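Local coordinates for protein transcription regulator (Haloarcula marismortui ATCC 43049, PDB 3CRJ) that probably binds operator DNA through an N-terminal helix-turn-helix and controls transcription as a TetR-family repressor, at residues A[140-145]-A[157-162]; A[35-40]-A[59-64]; A[71-76]-A[94-99]; A[88-93]-A[189-194]. All coordinates share one frame; numbering follows the deposited sequence.

Contact 1 (A[140-145]-A[157-162]); sequences AVINHG and EHVTRS
Ile142 on helix 121-148 points its outermost methyl at Val159 and Thr160 on helix 156-176, a buried junction in the all-helical C-terminal domain of a TetR-type regulator. The two backbones come nearest at Ile142 and Thr160, whose CA atoms are 8.0 Å apart, and the segments bury only 113 Å² between them, so the contact is a point of apolar packing without any hydrogen bond across it. Its shape follows from the isoleucine torsions. CG1 lies anti to the carbonyl carbon (chi1 -69°), and CD1 continues in the extended direction (chi2 174°), which carries that methyl out from its own helix and over the facing turn. Both partners receive it obliquely, neither end-on nor alongside. In Val159, CG1 is the branch anti to the backbone N (chi1 179°), and this branch, not CG2, does the touching; Thr160 offers its methyl CG2. These two methyls stand 5.5 Å apart, Val159 CG1 to Thr160 CG2, leaving a notch that the isoleucine tip enters. Beyond the segments, Tyr193, Met197 and Leu198 of helix 181-198 also pack on Val159, while Arg135 and Lys139 of helix 121-148 lie against Thr160. Ile142 CD1 rests almost evenly on the two sides of the notch, 3.9 Å from Val159 CG1 and 3.8 Å from Thr160 CG2.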
# COMPACT_ATOMS: atom_id res chain seq x y z
N ALA A 140 -18.22 -2.40 13.68
CA ALA A 140 -18.93 -2.54 14.95
C ALA A 140 -19.14 -1.23 15.69
O ALA A 140 -20.17 -1.05 16.28
CB ALA A 140 -18.24 -3.56 15.87
N VAL A 141 -18.18 -0.31 15.66
CA VAL A 141 -18.39 0.91 16.43
C VAL A 141 -19.28 1.84 15.62
O VAL A 141 -20.15 2.53 16.17
CB VAL A 141 -17.09 1.55 16.94
CG1 VAL A 141 -16.14 1.84 15.81
CG2 VAL A 141 -17.41 2.82 17.73
N ILE A 142 -19.10 1.80 14.30
CA ILE A 142 -19.97 2.55 13.39
C ILE A 142 -21.42 2.09 13.52
O ILE A 142 -22.36 2.91 13.50
CB ILE A 142 -19.52 2.44 11.92
CG1 ILE A 142 -18.19 3.21 11.73
CG2 ILE A 142 -20.62 2.99 10.99
CD1 ILE A 142 -17.57 3.06 10.34
N ASN A 143 -21.61 0.79 13.68
CA ASN A 143 -22.97 0.31 13.83
C ASN A 143 -23.55 0.76 15.16
O ASN A 143 -24.69 1.18 15.21
CB ASN A 143 -23.06 -1.20 13.65
CG ASN A 143 -23.27 -1.60 12.18
OD1 ASN A 143 -23.92 -0.88 11.43
ND2 ASN A 143 -22.72 -2.75 11.78
N HIS A 144 -22.75 0.68 16.22
CA HIS A 144 -23.19 1.08 17.56
C HIS A 144 -23.70 2.54 17.62
O HIS A 144 -24.77 2.81 18.20
CB HIS A 144 -22.06 0.87 18.56
CG HIS A 144 -22.42 1.21 19.97
ND1 HIS A 144 -23.49 0.64 20.63
CD2 HIS A 144 -21.83 2.04 20.86
CE1 HIS A 144 -23.55 1.11 21.86
NE2 HIS A 144 -22.55 1.95 22.03
N GLY A 145 -22.93 3.45 17.02
CA GLY A 145 -23.27 4.84 16.96
C GLY A 145 -24.51 5.11 16.13
O GLY A 145 -25.32 5.96 16.49
N GLU A 157 -20.81 -0.95 5.73
CA GLU A 157 -19.75 -1.71 5.07
C GLU A 157 -18.86 -0.80 4.23
O GLU A 157 -17.65 -0.96 4.23
CB GLU A 157 -20.28 -2.88 4.24
CG GLU A 157 -20.10 -4.27 4.93
CD GLU A 157 -18.62 -4.68 5.20
OE1 GLU A 157 -17.70 -4.27 4.44
OE2 GLU A 157 -18.37 -5.44 6.16
N HIS A 158 -19.47 0.17 3.56
CA HIS A 158 -18.74 1.03 2.67
C HIS A 158 -17.98 2.14 3.37
O HIS A 158 -16.89 2.50 2.97
CB HIS A 158 -19.62 1.66 1.61
CG HIS A 158 -18.88 2.66 0.80
ND1 HIS A 158 -18.07 2.29 -0.24
CD2 HIS A 158 -18.73 4.00 0.95
CE1 HIS A 158 -17.48 3.36 -0.73
NE2 HIS A 158 -17.86 4.41 -0.02
N VAL A 159 -18.58 2.71 4.40
CA VAL A 159 -17.78 3.60 5.23
C VAL A 159 -16.55 2.89 5.78
O VAL A 159 -15.44 3.43 5.71
CB VAL A 159 -18.62 4.34 6.31
CG1 VAL A 159 -17.75 5.23 7.14
CG2 VAL A 159 -19.67 5.18 5.65
N THR A 160 -16.69 1.67 6.29
CA THR A 160 -15.50 1.06 6.92
C THR A 160 -14.46 0.59 5.89
O THR A 160 -13.26 0.63 6.14
CB THR A 160 -15.81 0.01 8.02
OG1 THR A 160 -15.24 -1.27 7.70
CG2 THR A 160 -17.29 -0.10 8.28
N ARG A 161 -14.95 0.19 4.72
CA ARG A 161 -14.06 -0.11 3.61
C ARG A 161 -13.26 1.13 3.22
O ARG A 161 -12.06 1.05 2.95
CB ARG A 161 -14.86 -0.65 2.42
CG ARG A 161 -14.18 -0.43 1.07
CD ARG A 161 -12.77 -1.05 1.01
NE ARG A 161 -12.85 -2.51 1.06
CZ ARG A 161 -13.13 -3.29 0.01
NH1 ARG A 161 -13.34 -2.75 -1.19
NH2 ARG A 161 -13.19 -4.60 0.17
N SER A 162 -13.93 2.28 3.21
CA SER A 162 -13.29 3.56 2.99
C SER A 162 -12.17 3.86 4.01
O SER A 162 -11.05 4.23 3.62
CB SER A 162 -14.32 4.67 3.01
OG SER A 162 -14.96 4.81 1.74

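Contact 2 (A[35-40]-A[59-64]); sequences LTIQRI and DDLLAA
Leu61 is the bump of this interface: its CD1 rests in the shallow hollow between the tips of Ile37 and Ile40, while its fork takes in the end of Ile40. The fork points there because CG lies anti to the backbone N (chi1 -168°), which sends both methyls outward from helix 58-78. Ile40 meets the fork tip to tip, its CD1 standing 3.7 Å from both CD1 and CD2 of Leu61, as expected of a methyl seated in the crotch of the fork. Ile37 comes obliquely to one prong alone, its CD1 lying 4.0 Å from Leu61 CD1. A second, shallower meeting lies next to this one, where Leu62 and Leu35 reach toward each other and end methyl to methyl, with 4.1 Å from Leu62 CD2 to Leu35 CD1. The 176 Å² buried here is apolar packing, with no hydrogen bond across it. Thr36, at the N-cap position, accepts from Arg39 N through OG1 at 2.9 Å, a capping bond. Around the contact, Ala26 and Leu27 of helix 12-30 back Leu35, and Thr48, Val51 and His52 of helix 48-52 close on Ile37. Such an apolar centre, joining the first helix of the predicted helix-turn-helix to helix 58-78, which follows the motif, is characteristic of the seam between the three-helix DNA-binding domain of TetR regulators and their fourth helix.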
# COMPACT_ATOMS: atom_id res chain seq x y z
N LEU A 35 16.37 -11.92 5.51
CA LEU A 35 16.13 -12.64 6.75
C LEU A 35 16.48 -14.07 6.49
O LEU A 35 16.23 -14.60 5.40
CB LEU A 35 14.66 -12.58 7.12
CG LEU A 35 14.27 -12.34 8.57
CD1 LEU A 35 13.20 -13.33 8.89
CD2 LEU A 35 15.41 -12.49 9.55
N THR A 36 17.07 -14.69 7.50
CA THR A 36 17.37 -16.12 7.47
C THR A 36 17.13 -16.67 8.87
O THR A 36 17.47 -16.03 9.86
CB THR A 36 18.84 -16.42 7.06
OG1 THR A 36 19.74 -15.99 8.09
CG2 THR A 36 19.21 -15.76 5.76
N ILE A 37 16.54 -17.86 8.96
CA ILE A 37 16.54 -18.61 10.22
C ILE A 37 17.85 -18.33 10.98
O ILE A 37 17.84 -17.97 12.17
CB ILE A 37 16.40 -20.12 9.94
CG1 ILE A 37 15.16 -20.41 9.07
CG2 ILE A 37 16.42 -20.92 11.24
CD1 ILE A 37 13.84 -20.38 9.82
N GLN A 38 18.98 -18.43 10.29
CA GLN A 38 20.24 -18.22 10.93
C GLN A 38 20.27 -16.89 11.68
O GLN A 38 20.69 -16.83 12.85
CB GLN A 38 21.39 -18.28 9.94
CG GLN A 38 22.74 -18.14 10.62
CD GLN A 38 22.80 -18.88 11.98
OE1 GLN A 38 22.85 -18.24 13.04
NE2 GLN A 38 22.77 -20.23 11.94
N ARG A 39 19.82 -15.83 11.02
CA ARG A 39 19.92 -14.50 11.60
C ARG A 39 18.92 -14.35 12.74
O ARG A 39 19.24 -13.81 13.80
CB ARG A 39 19.77 -13.42 10.54
CG ARG A 39 21.09 -13.12 9.85
CD ARG A 39 20.87 -12.50 8.51
NE ARG A 39 22.09 -12.48 7.71
CZ ARG A 39 22.35 -11.58 6.76
NH1 ARG A 39 21.48 -10.63 6.48
NH2 ARG A 39 23.48 -11.62 6.09
N ILE A 40 17.73 -14.89 12.53
CA ILE A 40 16.78 -15.11 13.60
C ILE A 40 17.47 -15.82 14.77
O ILE A 40 17.47 -15.32 15.89
CB ILE A 40 15.61 -15.94 13.11
CG1 ILE A 40 14.92 -15.19 11.97
CG2 ILE A 40 14.67 -16.27 14.28
CD1 ILE A 40 13.73 -15.93 11.38
N ASP A 59 9.36 -19.11 5.91
CA ASP A 59 7.94 -18.84 5.64
C ASP A 59 6.98 -19.31 6.72
O ASP A 59 6.03 -18.60 7.05
CB ASP A 59 7.53 -19.40 4.27
CG ASP A 59 8.00 -18.54 3.12
OD1 ASP A 59 7.68 -18.90 1.96
OD2 ASP A 59 8.68 -17.49 3.37
N ASP A 60 7.19 -20.51 7.26
CA ASP A 60 6.36 -20.95 8.37
C ASP A 60 6.50 -19.97 9.52
O ASP A 60 5.52 -19.57 10.15
CB ASP A 60 6.80 -22.33 8.85
CG ASP A 60 6.52 -23.43 7.86
OD1 ASP A 60 6.52 -23.14 6.64
OD2 ASP A 60 6.33 -24.59 8.30
N LEU A 61 7.74 -19.58 9.76
CA LEU A 61 8.10 -18.75 10.89
C LEU A 61 7.44 -17.39 10.78
O LEU A 61 6.93 -16.86 11.77
CB LEU A 61 9.61 -18.63 10.98
CG LEU A 61 10.15 -18.04 12.28
CD1 LEU A 61 11.50 -18.62 12.56
CD2 LEU A 61 10.20 -16.52 12.22
N LEU A 62 7.43 -16.82 9.58
CA LEU A 62 6.84 -15.51 9.38
C LEU A 62 5.32 -15.53 9.32
O LEU A 62 4.66 -14.53 9.58
CB LEU A 62 7.44 -14.86 8.14
CG LEU A 62 8.91 -14.46 8.22
CD1 LEU A 62 9.39 -13.97 6.88
CD2 LEU A 62 9.15 -13.39 9.31
N ALA A 63 4.73 -16.67 8.97
CA ALA A 63 3.28 -16.76 9.06
C ALA A 63 2.93 -16.62 10.53
O ALA A 63 2.07 -15.81 10.90
CB ALA A 63 2.76 -18.06 8.49
N ALA A 64 3.63 -17.38 11.37
CA ALA A 64 3.51 -17.28 12.84
C ALA A 64 3.73 -15.83 13.33
O ALA A 64 2.96 -15.34 14.15
CB ALA A 64 4.46 -18.24 13.52

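Contact 3 (A[71-76]-A[94-99]); sequences ERFVDS and DELLVK
Segments 71-76 and 94-99, of helix 58-78 and helix 85-97, have their nearest CA atoms at Ser76 and Glu95, 8.3 Å apart, a spacing that leaves the side chains to make the contact. Phe73 supplies the apolar half. With CG anti to the backbone N (chi1 176°), its ring leans across to Leu96, whose CD2 lies 3.8 Å from Phe73 CZ and approaches obliquely. Glu95 CG comes to the same ring, also obliquely, 4.3 Å from Phe73 CE1. Tyr133 of helix 121-148 also packs on Phe73, and Val134 and Met137 of that helix on Leu96. In TetR-family proteins the helix that follows the DNA-binding domain runs on into the regulatory domain, and helix 58-78, here resting on helix 85-97, probably has that connecting place. The polar bonds form within each segment, not between the two. Ser76 OG gives its proton to Phe73 O one turn back, at 2.7 Å, arriving 20° out of the carbonyl plane, and it stands 4.1 Å from Glu95 OE1, too far for a bond. An alanine in place of Ser76 is likely to deprive Phe73 O of this hydroxyl donor and to open a small gap facing the glutamate. Across from it, Glu95 bends at chi2 (61°), and Lys99 NZ meets Glu95 OE2 at 3.0 Å in a salt bridge, from above the carboxylate plane.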
# COMPACT_ATOMS: atom_id res chain seq x y z
N GLU A 71 -2.08 -10.62 17.32
CA GLU A 71 -2.44 -10.84 18.73
C GLU A 71 -2.05 -9.63 19.58
O GLU A 71 -2.81 -9.18 20.44
CB GLU A 71 -1.76 -12.08 19.32
CG GLU A 71 -2.22 -13.42 18.80
CD GLU A 71 -1.42 -14.57 19.40
OE1 GLU A 71 -0.55 -15.13 18.70
OE2 GLU A 71 -1.65 -14.91 20.60
N ARG A 72 -0.84 -9.14 19.34
CA ARG A 72 -0.34 -7.92 19.96
C ARG A 72 -1.34 -6.78 19.70
O ARG A 72 -1.68 -6.01 20.61
CB ARG A 72 1.04 -7.56 19.40
CG ARG A 72 2.27 -7.88 20.27
CD ARG A 72 3.16 -6.62 20.22
NE ARG A 72 4.61 -6.82 20.38
CZ ARG A 72 5.54 -6.02 19.85
NH1 ARG A 72 5.15 -4.97 19.11
NH2 ARG A 72 6.84 -6.25 20.02
N PHE A 73 -1.82 -6.69 18.47
CA PHE A 73 -2.76 -5.63 18.11
C PHE A 73 -4.11 -5.86 18.81
O PHE A 73 -4.65 -4.94 19.43
CB PHE A 73 -2.95 -5.55 16.60
CG PHE A 73 -3.98 -4.55 16.18
CD1 PHE A 73 -3.70 -3.20 16.20
CD2 PHE A 73 -5.23 -4.97 15.76
CE1 PHE A 73 -4.66 -2.27 15.82
CE2 PHE A 73 -6.20 -4.04 15.37
CZ PHE A 73 -5.90 -2.68 15.41
N VAL A 74 -4.60 -7.10 18.74
CA VAL A 74 -5.83 -7.51 19.41
C VAL A 74 -5.81 -7.19 20.91
O VAL A 74 -6.77 -6.64 21.44
CB VAL A 74 -6.14 -9.02 19.12
CG1 VAL A 74 -7.08 -9.63 20.18
CG2 VAL A 74 -6.70 -9.19 17.71
N ASP A 75 -4.69 -7.51 21.56
CA ASP A 75 -4.47 -7.19 22.97
C ASP A 75 -4.72 -5.73 23.28
O ASP A 75 -5.51 -5.40 24.17
CB ASP A 75 -3.04 -7.53 23.38
CG ASP A 75 -2.88 -8.95 23.86
OD1 ASP A 75 -3.90 -9.69 23.92
OD2 ASP A 75 -1.73 -9.33 24.17
N SER A 76 -4.05 -4.85 22.53
CA SER A 76 -4.09 -3.41 22.80
C SER A 76 -5.49 -2.83 22.64
O SER A 76 -5.86 -1.92 23.38
CB SER A 76 -3.10 -2.67 21.91
OG SER A 76 -3.48 -2.82 20.54
N ASP A 94 -6.75 6.14 16.18
CA ASP A 94 -5.46 6.45 16.78
C ASP A 94 -4.60 5.21 16.82
O ASP A 94 -3.46 5.24 16.39
CB ASP A 94 -5.62 6.99 18.18
CG ASP A 94 -6.23 8.35 18.19
OD1 ASP A 94 -6.48 8.93 17.10
OD2 ASP A 94 -6.48 8.84 19.31
N GLU A 95 -5.17 4.12 17.29
CA GLU A 95 -4.46 2.86 17.38
C GLU A 95 -3.87 2.43 16.03
O GLU A 95 -2.73 1.96 15.97
CB GLU A 95 -5.37 1.79 17.93
CG GLU A 95 -4.65 0.83 18.80
CD GLU A 95 -4.02 1.50 20.02
OE1 GLU A 95 -2.83 1.21 20.30
OE2 GLU A 95 -4.72 2.31 20.69
N LEU A 96 -4.61 2.62 14.96
CA LEU A 96 -4.18 2.15 13.65
C LEU A 96 -3.26 3.16 12.95
O LEU A 96 -2.47 2.79 12.09
CB LEU A 96 -5.39 1.88 12.76
CG LEU A 96 -6.33 0.73 13.10
CD1 LEU A 96 -7.78 1.10 12.82
CD2 LEU A 96 -5.90 -0.48 12.31
N LEU A 97 -3.35 4.44 13.34
CA LEU A 97 -2.67 5.50 12.59
C LEU A 97 -1.66 6.34 13.37
O LEU A 97 -0.74 6.84 12.78
CB LEU A 97 -3.66 6.42 11.86
CG LEU A 97 -3.95 6.26 10.37
CD1 LEU A 97 -3.44 4.96 9.81
CD2 LEU A 97 -5.43 6.42 10.10
N VAL A 98 -1.83 6.49 14.68
CA VAL A 98 -0.82 7.24 15.44
C VAL A 98 0.25 6.35 16.09
O VAL A 98 1.44 6.65 16.01
CB VAL A 98 -1.44 8.25 16.43
CG1 VAL A 98 -2.69 8.84 15.81
CG2 VAL A 98 -1.76 7.59 17.75
N LYS A 99 -0.16 5.25 16.72
CA LYS A 99 0.78 4.29 17.33
C LYS A 99 1.91 3.82 16.39
O LYS A 99 3.06 3.78 16.82
CB LYS A 99 0.06 3.07 17.94
CG LYS A 99 -1.00 3.40 18.98
CD LYS A 99 -0.41 4.04 20.27
CE LYS A 99 -1.46 4.16 21.40
NZ LYS A 99 -2.81 4.64 20.97

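Contact 4 (A[88-93]-A[189-194]); sequences RLNLLL and TASEYA
Leu93 and Leu89, one turn apart, are set against Ala190 and Ala194, and these two leucine-alanine pairs form the buried, apolar side of the contact. The helix segments run nearly antiparallel, 152° between their N-to-C directions, with axes 11.1 Å apart at closest approach. At that wide spacing the leucines must span most of the gap to the short alanines: Leu93 CD1 stops 4.3 Å from Ala190 CB, and Leu89 CD2 stops 4.4 Å from Ala194 CB. Leu138 and Val141 of helix 121-148 pack on Leu89, and Leu163 of helix 156-176 packs on Ala190, which places this half in the interior. The other half is polar and partly exposed. There Asn90 OD1 faces Ser191 OG at 3.7 Å, beyond hydrogen-bonding distance. The asparagine reaches the spot with CG anti to the carbonyl carbon (chi1 -80°). What joins the two is Arg187, one turn before Ser191, whose guanidinium hydrogen-bonds to both: NH2 to Asn90 OD1 and NH1 to Ser191 OG. The guanidinium thus bridges the two side chains in place of a direct hydrogen bond. On another side of segment 189-194, Glu192 bonds to His158 and Tyr193 of the second subunit. A helix packed inward through alanines while it also meets the partner chain is consistent with the four-helix dimerisation bundle to which each subunit of a TetR-family regulator gives its last two helices.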
# COMPACT_ATOMS: atom_id res chain seq x y z
N ARG A 88 -14.74 5.94 20.64
CA ARG A 88 -14.17 4.64 20.35
C ARG A 88 -13.63 4.59 18.94
O ARG A 88 -12.58 3.97 18.69
CB ARG A 88 -15.22 3.55 20.56
CG ARG A 88 -14.59 2.19 20.81
CD ARG A 88 -15.56 1.01 20.63
NE ARG A 88 -14.81 -0.23 20.52
CZ ARG A 88 -14.26 -0.88 21.54
NH1 ARG A 88 -14.39 -0.41 22.79
NH2 ARG A 88 -13.59 -2.00 21.31
N LEU A 89 -14.35 5.21 18.01
CA LEU A 89 -13.88 5.29 16.65
C LEU A 89 -12.52 5.94 16.72
O LEU A 89 -11.50 5.34 16.31
CB LEU A 89 -14.82 6.09 15.75
CG LEU A 89 -14.54 6.00 14.24
CD1 LEU A 89 -14.26 4.55 13.73
CD2 LEU A 89 -15.64 6.61 13.45
N ASN A 90 -12.49 7.13 17.30
CA ASN A 90 -11.23 7.87 17.37
C ASN A 90 -10.07 7.06 17.92
O ASN A 90 -8.99 7.02 17.32
CB ASN A 90 -11.41 9.18 18.14
CG ASN A 90 -12.03 10.25 17.28
OD1 ASN A 90 -11.65 10.43 16.14
ND2 ASN A 90 -13.01 10.96 17.83
N LEU A 91 -10.31 6.40 19.05
CA LEU A 91 -9.31 5.60 19.72
C LEU A 91 -8.84 4.46 18.84
O LEU A 91 -7.67 4.12 18.84
CB LEU A 91 -9.90 5.07 21.02
CG LEU A 91 -9.59 5.86 22.30
CD1 LEU A 91 -9.41 7.37 22.07
CD2 LEU A 91 -10.65 5.58 23.40
N LEU A 92 -9.75 3.88 18.07
CA LEU A 92 -9.34 2.84 17.11
C LEU A 92 -8.49 3.45 16.01
O LEU A 92 -7.41 2.93 15.71
CB LEU A 92 -10.54 2.12 16.52
CG LEU A 92 -10.92 0.89 17.33
CD1 LEU A 92 -10.73 1.11 18.81
CD2 LEU A 92 -12.35 0.49 17.02
N LEU A 93 -8.95 4.55 15.43
CA LEU A 93 -8.18 5.24 14.43
C LEU A 93 -6.81 5.63 14.95
O LEU A 93 -5.83 5.48 14.23
CB LEU A 93 -8.91 6.45 13.88
CG LEU A 93 -10.12 6.01 13.09
CD1 LEU A 93 -11.00 7.23 12.76
CD2 LEU A 93 -9.68 5.19 11.84
N THR A 189 -7.18 12.75 7.33
CA THR A 189 -8.07 12.28 6.27
C THR A 189 -9.15 11.37 6.87
O THR A 189 -10.36 11.62 6.68
CB THR A 189 -7.28 11.53 5.22
OG1 THR A 189 -6.29 12.41 4.68
CG2 THR A 189 -8.18 11.04 4.10
N ALA A 190 -8.74 10.36 7.63
CA ALA A 190 -9.69 9.51 8.34
C ALA A 190 -10.72 10.31 9.16
O ALA A 190 -11.90 10.02 9.07
CB ALA A 190 -8.98 8.49 9.22
N SER A 191 -10.32 11.31 9.94
CA SER A 191 -11.35 12.07 10.67
C SER A 191 -12.26 12.86 9.74
O SER A 191 -13.47 12.79 9.88
CB SER A 191 -10.77 12.99 11.76
OG SER A 191 -10.92 12.33 13.00
N GLU A 192 -11.68 13.59 8.79
CA GLU A 192 -12.49 14.35 7.84
C GLU A 192 -13.47 13.42 7.15
O GLU A 192 -14.68 13.71 7.08
CB GLU A 192 -11.61 15.07 6.82
CG GLU A 192 -10.87 16.25 7.37
CD GLU A 192 -9.66 16.64 6.54
OE1 GLU A 192 -9.20 15.83 5.71
OE2 GLU A 192 -9.15 17.76 6.72
N TYR A 193 -12.97 12.28 6.67
CA TYR A 193 -13.82 11.37 5.94
C TYR A 193 -14.98 10.91 6.80
O TYR A 193 -16.14 10.93 6.35
CB TYR A 193 -13.09 10.13 5.43
CG TYR A 193 -14.05 9.21 4.73
CD1 TYR A 193 -14.58 9.55 3.49
CD2 TYR A 193 -14.49 8.05 5.34
CE1 TYR A 193 -15.49 8.75 2.86
CE2 TYR A 193 -15.42 7.23 4.73
CZ TYR A 193 -15.92 7.59 3.49
OH TYR A 193 -16.86 6.79 2.88
N ALA A 194 -14.65 10.49 8.02
CA ALA A 194 -15.63 9.90 8.92
C ALA A 194 -16.68 10.92 9.32
O ALA A 194 -17.87 10.59 9.44
CB ALA A 194 -14.94 9.38 10.13

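Contacts 1 and 4 lie together, their centres 11 Å apart, and touch where Ser162 OG and Tyr193 OH, 3.0 Å apart, probably share a hydrogen bond; both also meet the second subunit, so they belong to the dimer end of the chain. Contact 3 shares helix 85-97 with contact 4 and touches it through Leu97 CD2 and Ala190 CB, 4.2 Å apart. Contact 2 stands in the predicted DNA-binding domain, its centre 36 Å from that of contact 1 and on the opposite side of the chain's centre. Helix 58-78 runs from contact 2 to contact 3, whose centres are 23 Å apart, and so probably connects the DNA-binding domain to the helical body.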